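Local atomic coordinates of pseudoaglycone deacetylase Dbv21 (Actinoplanes teichomyceticus, PDB entry 3DFI), a protein that probably removes an acetyl group from the pseudoaglycone precursor during biosynthesis of the glycopeptide antibiotic A40926, with a zinc ion at its metal site. Residues R9-S14 against E138-E143; V24-A29 against T217-A222. All blocks are in the same frame, centred on the assembly; numbering follows the deposited sequence.

Overall arrangement
The two contacts lie in a three-layer alpha/beta fold, on opposite faces of its mixed sheet. In contact 1, strand 9-14 meets helix 126-144 on one face. In contact 2, helix 19-33, which covers the other face, meets the more peripheral helix 213-223. The contact centres are about 19 Å apart, and segments 9-14 and 24-29 touch where Ile10 CG2 meets Leu28 CD2 at 4.2 Å. Along the chain the segments alternate, 9-14, 24-29, 138-143, 217-222, so the contacts interlock rather than nest. The short turn between strand 9-14 and helix 19-33 carries the zinc ligand His16, and Asp19, a second ligand, opens the helix; His161 completes the protein's share of the site.

Contact 1: R9-S14 against E138-E143; sequences RILAIS and ESMIAE
Leu11 meets Met140 and Ile141 through aliphatic branches; the flat groups stand at the margin, Phe41 of strand 37-42 against Met140 and the backbone amide of Ile141 near Leu11 CD2. The residues belong to the Rossmann-like core of the PIG-L family, in which a helix, 126-144, lies against a central parallel strand, 9-14. Leu11 meets the helix with its two methyls. Its chi1 of -179° puts CG opposite the backbone N, and chi2 then sends CD2 out to the helix while CD1 turns off to the side of Met140. CD1 comes against Met140 CG at 4.0 Å. That CG is the touching atom, and the bends at chi2 (72°) and chi3 take SD and CE away from Leu11 CD1. Leu11 and Ile141 meet at about a right angle. The contact is small, burying 119 Å² in all, and the backbones stay 7.6 Å apart between the CA atoms of Leu11 and Ile141. Around it, Pro146 touches Leu11, and Ile13, farther along the strand, turns to helix 159-174. The other methyl, CD2, is the one nearer the helix: it faces two atoms of Ile141, with Leu11 CD2 3.8 Å from Ile141 CG1 and 4.1 Å from Ile141 N.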
ATOM      1  N   ARG A   9      14.793   5.630  -7.893  1.00 49.21           N
ATOM      2  CA  ARG A   9      14.429   5.799  -6.483  1.00 49.22           C
ATOM      3  C   ARG A   9      12.914   5.854  -6.361  1.00 48.96           C
ATOM      4  O   ARG A   9      12.301   6.858  -6.705  1.00 47.97           O
ATOM      5  CB  ARG A   9      15.095   7.062  -5.908  1.00 49.60           C
ATOM      6  CG  ARG A   9      16.636   7.023  -5.930  1.00 49.54           C
ATOM      7  CD  ARG A   9      17.296   8.293  -5.370  1.00 49.60           C
ATOM      8  NE  ARG A   9      16.946   9.503  -6.120  1.00 50.58           N
ATOM      9  CZ  ARG A   9      17.574   9.941  -7.213  1.00 52.98           C
ATOM     10  NH1 ARG A   9      18.608   9.274  -7.718  1.00 54.62           N
ATOM     11  NH2 ARG A   9      17.169  11.059  -7.809  1.00 52.19           N
ATOM     12  N   ILE A  10      12.314   4.750  -5.905  1.00 49.21           N
ATOM     13  CA  ILE A  10      10.868   4.660  -5.720  1.00 49.64           C
ATOM     14  C   ILE A  10      10.448   4.925  -4.265  1.00 50.11           C
ATOM     15  O   ILE A  10      10.977   4.314  -3.329  1.00 49.89           O
ATOM     16  CB  ILE A  10      10.304   3.275  -6.164  1.00 49.61           C
ATOM     17  CG1 ILE A  10      10.592   3.021  -7.660  1.00 49.97           C
ATOM     18  CG2 ILE A  10       8.790   3.201  -5.905  1.00 49.56           C
ATOM     19  CD1 ILE A  10      10.366   1.568  -8.082  1.00 49.00           C
ATOM     20  N   LEU A  11       9.489   5.838  -4.092  1.00 49.70           N
ATOM     21  CA  LEU A  11       8.831   6.019  -2.808  1.00 49.78           C
ATOM     22  C   LEU A  11       7.383   5.549  -2.914  1.00 50.33           C
ATOM     23  O   LEU A  11       6.578   6.161  -3.609  1.00 50.56           O
ATOM     24  CB  LEU A  11       8.879   7.472  -2.370  1.00 49.95           C
ATOM     25  CG  LEU A  11       8.247   7.838  -1.019  1.00 50.59           C
ATOM     26  CD1 LEU A  11       8.876   7.084   0.203  1.00 48.22           C
ATOM     27  CD2 LEU A  11       8.315   9.369  -0.846  1.00 49.09           C
ATOM     28  N   ALA A  12       7.068   4.440  -2.251  1.00 48.80           N
ATOM     29  CA  ALA A  12       5.687   3.967  -2.210  1.00 49.02           C
ATOM     30  C   ALA A  12       5.039   4.431  -0.907  1.00 48.68           C
ATOM     31  O   ALA A  12       5.647   4.311   0.165  1.00 49.20           O
ATOM     32  CB  ALA A  12       5.638   2.449  -2.338  1.00 47.39           C
ATOM     33  N   ILE A  13       3.842   5.001  -1.013  1.00 49.07           N
ATOM     34  CA  ILE A  13       3.092   5.475   0.159  1.00 49.46           C
ATOM     35  C   ILE A  13       1.955   4.498   0.446  1.00 49.18           C
ATOM     36  O   ILE A  13       0.941   4.485  -0.272  1.00 49.57           O
ATOM     37  CB  ILE A  13       2.521   6.931  -0.030  1.00 49.42           C
ATOM     38  CG1 ILE A  13       3.552   7.905  -0.642  1.00 48.24           C
ATOM     39  CG2 ILE A  13       1.956   7.490   1.301  1.00 48.69           C
ATOM     40  CD1 ILE A  13       4.722   8.260   0.299  1.00 49.10           C
ATOM     41  N   SER A  14       2.131   3.671   1.480  1.00 49.29           N
ATOM     42  CA  SER A  14       1.135   2.640   1.830  1.00 48.76           C
ATOM     43  C   SER A  14       0.205   3.211   2.913  1.00 48.79           C
ATOM     44  O   SER A  14       0.697   3.802   3.883  1.00 49.39           O
ATOM     45  CB  SER A  14       1.827   1.378   2.349  1.00 48.77           C
ATOM     46  OG  SER A  14       0.888   0.360   2.618  1.00 48.21           O
ATOM     47  N   GLU A 138       5.244  15.303   1.966  1.00 50.84           N
ATOM     48  CA  GLU A 138       6.206  16.258   1.426  1.00 51.75           C
ATOM     49  C   GLU A 138       7.562  16.121   2.129  1.00 51.76           C
ATOM     50  O   GLU A 138       8.598  16.099   1.472  1.00 53.36           O
ATOM     51  CB  GLU A 138       5.675  17.709   1.463  1.00 51.62           C
ATOM     52  CG  GLU A 138       4.459  17.874   0.508  1.00 52.80           C
ATOM     53  CD  GLU A 138       3.981  19.291   0.290  1.00 53.58           C
ATOM     54  OE1 GLU A 138       4.592  20.225   0.836  1.00 57.12           O
ATOM     55  OE2 GLU A 138       2.986  19.473  -0.459  1.00 58.10           O
ATOM     56  N   SER A 139       7.555  16.026   3.455  1.00 51.31           N
ATOM     57  CA  SER A 139       8.796  15.862   4.226  1.00 51.06           C
ATOM     58  C   SER A 139       9.513  14.575   3.802  1.00 50.89           C
ATOM     59  O   SER A 139      10.727  14.574   3.620  1.00 50.95           O
ATOM     60  CB  SER A 139       8.502  15.823   5.729  1.00 50.73           C
ATOM     61  OG  SER A 139       7.951  17.046   6.156  1.00 50.13           O
ATOM     62  N   MET A 140       8.754  13.497   3.615  1.00 50.04           N
ATOM     63  CA  MET A 140       9.319  12.232   3.137  1.00 50.86           C
ATOM     64  C   MET A 140       9.926  12.315   1.708  1.00 50.70           C
ATOM     65  O   MET A 140      11.014  11.783   1.457  1.00 50.01           O
ATOM     66  CB  MET A 140       8.299  11.088   3.271  1.00 51.05           C
ATOM     67  CG  MET A 140       8.913   9.686   3.276  1.00 53.95           C
ATOM     68  SD  MET A 140       9.828   9.291   4.819  1.00 57.07           S
ATOM     69  CE  MET A 140      11.479   9.817   4.515  1.00 57.31           C
ATOM     70  N   ILE A 141       9.246  13.010   0.796  1.00 51.23           N
ATOM     71  CA  ILE A 141       9.776  13.248  -0.561  1.00 51.08           C
ATOM     72  C   ILE A 141      11.092  14.036  -0.553  1.00 51.79           C
ATOM     73  O   ILE A 141      12.053  13.654  -1.216  1.00 51.67           O
ATOM     74  CB  ILE A 141       8.735  13.951  -1.453  1.00 51.60           C
ATOM     75  CG1 ILE A 141       7.532  13.017  -1.682  1.00 50.73           C
ATOM     76  CG2 ILE A 141       9.387  14.464  -2.775  1.00 50.85           C
ATOM     77  CD1 ILE A 141       6.361  13.660  -2.389  1.00 53.60           C
ATOM     78  N   ALA A 142      11.133  15.129   0.204  1.00 52.20           N
ATOM     79  CA  ALA A 142      12.343  15.918   0.326  1.00 53.03           C
ATOM     80  C   ALA A 142      13.490  15.032   0.814  1.00 54.13           C
ATOM     81  O   ALA A 142      14.601  15.081   0.297  1.00 54.13           O
ATOM     82  CB  ALA A 142      12.109  17.079   1.283  1.00 52.78           C
ATOM     83  N   GLU A 143      13.195  14.190   1.797  1.00 55.27           N
ATOM     84  CA  GLU A 143      14.202  13.340   2.405  1.00 56.16           C
ATOM     85  C   GLU A 143      14.684  12.199   1.488  1.00 56.29           C
ATOM     86  O   GLU A 143      15.884  11.918   1.436  1.00 56.35           O
ATOM     87  CB  GLU A 143      13.658  12.765   3.712  1.00 56.32           C
ATOM     88  CG  GLU A 143      14.737  12.253   4.626  1.00 58.29           C
ATOM     89  CD  GLU A 143      14.184  11.828   5.967  1.00 61.95           C
ATOM     90  OE1 GLU A 143      14.045  10.600   6.175  1.00 60.35           O
ATOM     91  OE2 GLU A 143      13.885  12.731   6.794  1.00 60.96           O
TER

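Contact 2: V24-A29 against T217-A222; sequences VGASLA and TRKFQA
Lys219 lays its aliphatic chain along the backbone of Gly25 and Ala26, a charged residue serving as apolar filler before its end becomes polar. A chi1 of 179° and an extended chain beyond CG carry Lys219 CG and CD on past Ala26 N, each at 3.6 Å, the same distance as CB. Ala26 CB lies 3.9 Å from Lys219 CD, while Lys219 CG comes to 4.0 Å from Gly25 C, where glycine offers bare backbone. One turn on, Ala29 CB meets Arg218 NH2 at 4.1 Å; Ala29 O is 3.5 Å from that nitrogen, at too poor an angle for a hydrogen bond. Further out, Arg218 NH2 forms a salt bridge with Glu32 OE2, and NH1 a hydrogen bond with Gln85 O. Helix 19-33 is kinked here: Lys219 NZ donates to Leu22 O, the carbonyl that Ala26 N would meet in a regular turn, and Ala26 N instead bonds Glu259 OE2, also the salt-bridge partner of Lys219. The axes of segments 24-29 and 217-222 come within 8.1 Å, with N-to-C directions 126° apart. Helix 19-33 lies between helix 213-223 and the sheet, where Leu28 packs on Val38 and Val40; Leu86 of helix 71-86 touches Ala29 and Arg218.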
ATOM      1  N   VAL A  24       1.735  -3.920  -4.782  1.00 49.96           N
ATOM      2  CA  VAL A  24       2.879  -3.663  -5.689  1.00 50.88           C
ATOM      3  C   VAL A  24       4.189  -4.415  -5.318  1.00 50.31           C
ATOM      4  O   VAL A  24       5.257  -4.149  -5.875  1.00 50.07           O
ATOM      5  CB  VAL A  24       3.082  -2.107  -5.929  1.00 51.19           C
ATOM      6  CG1 VAL A  24       3.236  -1.368  -4.640  1.00 51.52           C
ATOM      7  CG2 VAL A  24       4.243  -1.835  -6.846  1.00 55.07           C
ATOM      8  N   GLY A  25       4.077  -5.385  -4.408  1.00 49.75           N
ATOM      9  CA  GLY A  25       5.238  -6.079  -3.874  1.00 49.07           C
ATOM     10  C   GLY A  25       6.157  -6.687  -4.923  1.00 48.72           C
ATOM     11  O   GLY A  25       7.376  -6.566  -4.812  1.00 48.64           O
ATOM     12  N   ALA A  26       5.590  -7.348  -5.932  1.00 47.97           N
ATOM     13  CA  ALA A  26       6.410  -7.915  -7.015  1.00 47.93           C
ATOM     14  C   ALA A  26       7.122  -6.845  -7.894  1.00 47.31           C
ATOM     15  O   ALA A  26       8.274  -7.014  -8.274  1.00 46.99           O
ATOM     16  CB  ALA A  26       5.580  -8.880  -7.875  1.00 47.91           C
ATOM     17  N   SER A  27       6.440  -5.752  -8.202  1.00 47.37           N
ATOM     18  CA  SER A  27       7.055  -4.645  -8.966  1.00 47.52           C
ATOM     19  C   SER A  27       8.156  -3.978  -8.132  1.00 47.29           C
ATOM     20  O   SER A  27       9.186  -3.564  -8.661  1.00 46.72           O
ATOM     21  CB  SER A  27       6.021  -3.592  -9.344  1.00 48.02           C
ATOM     22  OG  SER A  27       5.048  -4.113 -10.230  1.00 50.31           O
ATOM     23  N   LEU A  28       7.947  -3.910  -6.823  1.00 46.85           N
ATOM     24  CA  LEU A  28       8.969  -3.358  -5.937  1.00 46.91           C
ATOM     25  C   LEU A  28      10.192  -4.261  -5.897  1.00 46.23           C
ATOM     26  O   LEU A  28      11.325  -3.772  -6.033  1.00 46.07           O
ATOM     27  CB  LEU A  28       8.420  -3.115  -4.525  1.00 46.69           C
ATOM     28  CG  LEU A  28       7.314  -2.056  -4.385  1.00 47.97           C
ATOM     29  CD1 LEU A  28       6.883  -1.918  -2.906  1.00 47.84           C
ATOM     30  CD2 LEU A  28       7.728  -0.728  -4.932  1.00 45.75           C
ATOM     31  N   ALA A  29       9.954  -5.564  -5.708  1.00 45.00           N
ATOM     32  CA  ALA A  29      10.999  -6.589  -5.761  1.00 44.22           C
ATOM     33  C   ALA A  29      11.750  -6.535  -7.086  1.00 44.15           C
ATOM     34  O   ALA A  29      12.986  -6.628  -7.112  1.00 44.13           O
ATOM     35  CB  ALA A  29      10.395  -7.954  -5.574  1.00 43.88           C
ATOM     36  N   THR A 217       7.779 -14.751  -6.526  1.00 49.81           N
ATOM     37  CA  THR A 217       8.157 -15.591  -5.383  1.00 49.79           C
ATOM     38  C   THR A 217       8.506 -14.713  -4.172  1.00 49.86           C
ATOM     39  O   THR A 217       8.030 -14.959  -3.050  1.00 50.37           O
ATOM     40  CB  THR A 217       9.284 -16.593  -5.778  1.00 49.66           C
ATOM     41  OG1 THR A 217       8.747 -17.553  -6.694  1.00 49.65           O
ATOM     42  CG2 THR A 217       9.836 -17.354  -4.580  1.00 50.74           C
ATOM     43  N   ARG A 218       9.296 -13.667  -4.396  1.00 48.84           N
ATOM     44  CA  ARG A 218       9.633 -12.749  -3.308  1.00 48.62           C
ATOM     45  C   ARG A 218       8.419 -11.999  -2.750  1.00 48.33           C
ATOM     46  O   ARG A 218       8.322 -11.803  -1.536  1.00 47.52           O
ATOM     47  CB  ARG A 218      10.725 -11.774  -3.721  1.00 48.32           C
ATOM     48  CG  ARG A 218      12.078 -12.455  -3.930  1.00 49.41           C
ATOM     49  CD  ARG A 218      13.056 -11.451  -4.508  1.00 50.32           C
ATOM     50  NE  ARG A 218      13.581 -10.590  -3.455  1.00 50.31           N
ATOM     51  CZ  ARG A 218      14.163  -9.420  -3.644  1.00 49.55           C
ATOM     52  NH1 ARG A 218      14.610  -8.751  -2.599  1.00 50.72           N
ATOM     53  NH2 ARG A 218      14.290  -8.915  -4.862  1.00 51.16           N
ATOM     54  N   LYS A 219       7.494 -11.592  -3.625  1.00 47.93           N
ATOM     55  CA  LYS A 219       6.242 -10.961  -3.163  1.00 47.63           C
ATOM     56  C   LYS A 219       5.462 -11.895  -2.200  1.00 47.71           C
ATOM     57  O   LYS A 219       5.057 -11.472  -1.119  1.00 48.32           O
ATOM     58  CB  LYS A 219       5.349 -10.603  -4.349  1.00 47.32           C
ATOM     59  CG  LYS A 219       4.026  -9.967  -3.941  1.00 48.35           C
ATOM     60  CD  LYS A 219       3.037  -9.814  -5.110  1.00 47.33           C
ATOM     61  CE  LYS A 219       1.792  -9.080  -4.627  1.00 47.92           C
ATOM     62  NZ  LYS A 219       0.944  -8.490  -5.717  1.00 48.17           N
ATOM     63  N   PHE A 220       5.224 -13.136  -2.625  1.00 47.42           N
ATOM     64  CA  PHE A 220       4.364 -14.057  -1.886  1.00 47.82           C
ATOM     65  C   PHE A 220       5.011 -14.406  -0.531  1.00 48.02           C
ATOM     66  O   PHE A 220       4.335 -14.476   0.501  1.00 48.21           O
ATOM     67  CB  PHE A 220       4.056 -15.314  -2.722  1.00 48.05           C
ATOM     68  CG  PHE A 220       3.011 -15.110  -3.826  1.00 47.90           C
ATOM     69  CD1 PHE A 220       2.449 -16.219  -4.474  1.00 49.40           C
ATOM     70  CD2 PHE A 220       2.593 -13.851  -4.215  1.00 49.92           C
ATOM     71  CE1 PHE A 220       1.498 -16.055  -5.488  1.00 49.81           C
ATOM     72  CE2 PHE A 220       1.644 -13.672  -5.247  1.00 47.95           C
ATOM     73  CZ  PHE A 220       1.101 -14.758  -5.874  1.00 48.75           C
ATOM     74  N   GLN A 221       6.330 -14.559  -0.530  1.00 48.30           N
ATOM     75  CA  GLN A 221       7.071 -14.814   0.703  1.00 48.72           C
ATOM     76  C   GLN A 221       6.994 -13.636   1.671  1.00 49.08           C
ATOM     77  O   GLN A 221       6.758 -13.817   2.859  1.00 48.85           O
ATOM     78  CB  GLN A 221       8.526 -15.209   0.388  1.00 48.91           C
ATOM     79  CG  GLN A 221       9.316 -15.717   1.592  1.00 48.82           C
ATOM     80  CD  GLN A 221       8.837 -17.072   2.121  1.00 48.89           C
ATOM     81  OE1 GLN A 221       8.453 -17.965   1.355  1.00 47.53           O
ATOM     82  NE2 GLN A 221       8.885 -17.233   3.444  1.00 47.38           N
ATOM     83  N   ALA A 222       7.167 -12.427   1.148  1.00 49.38           N
ATOM     84  CA  ALA A 222       6.994 -11.211   1.924  1.00 49.86           C
ATOM     85  C   ALA A 222       5.592 -11.091   2.543  1.00 50.58           C
ATOM     86  O   ALA A 222       5.472 -10.699   3.709  1.00 50.69           O
ATOM     87  CB  ALA A 222       7.324  -9.973   1.062  1.00 49.37           C
TER